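Local coordinates for inositol monophosphatase family protein (Staphylococcus aureus, PDB 5I3S) that probably hydrolyses phosphate monoesters of inositol or related sugars, as a dimeric member of the inositol monophosphatase family with the sugar phosphatase fold, at residues A[86-90]-A[181-185]. Numbering follows the deposited sequence.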
loop_
_atom_site.group_PDB
_atom_site.type_symbol
_atom_site.label_atom_id
_atom_site.label_comp_id
_atom_site.label_asym_id
_atom_site.label_seq_id
_atom_site.Cartn_x
_atom_site.Cartn_y
_atom_site.Cartn_z
ATOM N N ASP A 86 -6.595 -13.961 -0.915
ATOM C CA ASP A 86 -6.836 -12.726 -1.590
ATOM C C ASP A 86 -5.602 -11.811 -1.541
ATOM O O ASP A 86 -5.183 -11.391 -0.455
ATOM C CB ASP A 86 -8.036 -11.969 -0.978
ATOM C CG ASP A 86 -8.498 -10.804 -1.887
ATOM O OD1 ASP A 86 -8.317 -10.888 -3.118
ATOM O OD2 ASP A 86 -8.993 -9.794 -1.389
ATOM N N GLY A 87 -5.094 -11.454 -2.719
ATOM C CA GLY A 87 -3.805 -10.871 -2.869
ATOM C C GLY A 87 -2.725 -11.886 -3.234
ATOM O O GLY A 87 -1.627 -11.882 -2.644
ATOM N N THR A 88 -2.995 -12.720 -4.234
ATOM C CA THR A 88 -2.021 -13.751 -4.585
ATOM C C THR A 88 -0.675 -13.156 -5.052
ATOM O O THR A 88 0.390 -13.692 -4.725
ATOM C CB THR A 88 -2.562 -14.762 -5.641
ATOM O OG1 THR A 88 -3.087 -14.043 -6.737
ATOM C CG2 THR A 88 -3.716 -15.590 -5.114
ATOM N N LEU A 89 -0.697 -12.077 -5.818
ATOM C CA LEU A 89 0.540 -11.427 -6.148
ATOM C C LEU A 89 1.284 -10.899 -4.934
ATOM O O LEU A 89 2.523 -10.988 -4.891
ATOM C CB LEU A 89 0.362 -10.268 -7.145
ATOM C CG LEU A 89 0.158 -10.607 -8.622
ATOM C CD1 LEU A 89 -0.001 -9.339 -9.464
ATOM C CD2 LEU A 89 1.294 -11.488 -9.137
ATOM N N ASN A 90 0.579 -10.302 -3.966
ATOM C CA ASN A 90 1.244 -9.937 -2.693
ATOM C C ASN A 90 1.934 -11.187 -2.067
ATOM O O ASN A 90 3.095 -11.153 -1.733
ATOM C CB ASN A 90 0.278 -9.215 -1.712
ATOM C CG ASN A 90 -0.076 -7.782 -2.168
ATOM O OD1 ASN A 90 0.480 -7.256 -3.126
ATOM N ND2 ASN A 90 -0.997 -7.163 -1.475
ATOM N N TYR A 181 -2.917 -1.253 -2.600
ATOM C CA TYR A 181 -2.256 -2.218 -1.728
ATOM C C TYR A 181 -2.294 -3.611 -2.262
ATOM O O TYR A 181 -1.525 -4.451 -1.833
ATOM C CB TYR A 181 -2.886 -2.157 -0.336
ATOM C CG TYR A 181 -2.816 -0.766 0.327
ATOM C CD1 TYR A 181 -1.594 -0.124 0.554
ATOM C CD2 TYR A 181 -3.958 -0.133 0.784
ATOM C CE1 TYR A 181 -1.526 1.127 1.184
ATOM C CE2 TYR A 181 -3.907 1.117 1.409
ATOM C CZ TYR A 181 -2.686 1.752 1.594
ATOM O OH TYR A 181 -2.656 2.980 2.207
ATOM N N GLY A 182 -3.198 -3.879 -3.202
ATOM C CA GLY A 182 -3.145 -5.114 -3.985
ATOM C C GLY A 182 -3.950 -6.261 -3.386
ATOM O O GLY A 182 -3.873 -7.360 -3.922
ATOM N N SER A 183 -4.670 -6.026 -2.279
ATOM C CA SER A 183 -5.608 -7.001 -1.745
ATOM C C SER A 183 -6.991 -6.421 -1.497
ATOM O O SER A 183 -7.219 -5.759 -0.496
ATOM C CB SER A 183 -5.114 -7.537 -0.429
ATOM O OG SER A 183 -6.149 -8.319 0.143
ATOM N N ALA A 184 -7.941 -6.747 -2.357
ATOM C CA ALA A 184 -9.248 -6.143 -2.312
ATOM C C ALA A 184 -9.939 -6.255 -0.968
ATOM O O ALA A 184 -10.492 -5.265 -0.476
ATOM C CB ALA A 184 -10.118 -6.683 -3.428
ATOM N N ALA A 185 -9.852 -7.436 -0.350
ATOM C CA ALA A 185 -10.479 -7.654 0.956
ATOM C C ALA A 185 -9.863 -6.772 2.043
ATOM O O ALA A 185 -10.603 -6.182 2.890
ATOM C CB ALA A 185 -10.364 -9.119 1.343
HETATM O O HOH W 1 -7.350 -8.798 -5.022
HETATM O O HOH W 2 -1.784 -9.378 -4.716
#
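Asp86 reaches across to the start of helix 184-193, where its OD2 takes the backbone N-H of Ala185 at 2.7 Å, nearly along the carboxylate C-O axis, and lies 3.1 Å from Ala185 CB. CG lies anti to the backbone N (chi1 -167°), which carries the short acid over to the helix end. The backbones come closest in the middle, Gly87 CA 4.4 Å from Ser183 CA; Gly87 and Gly182 have positive phi, which glycine accommodates readily. Serine suits the N-cap because its hydroxyl can accept a first-turn N-H: Ser183 OG weakly caps Leu186 N and donates a long bond of 3.3 Å to Asp86 O, from above the carbonyl plane.

At the other end Asn90 ND2 gives a nearly straight bond (167°) to Tyr181 O, 2.8 Å away and in the carbonyl plane. An amide fits, since ND2 also bonds Asn97 O while OD1 accepts from Arg179 of the second subunit. Between these direct contacts waters intervene: one bridges Asn90 N and Gly182 O, another donates to Asp86 OD1. A phosphate ion beside Gly182, probably from the crystallisation liquor, may mark a pocket.

Asp86 OD1 lies near Asp83 and Asp208, an acidic cluster consistent with the family's metal site; the Ala185 N-H, holding OD2, helps fix the carboxylate's rotation.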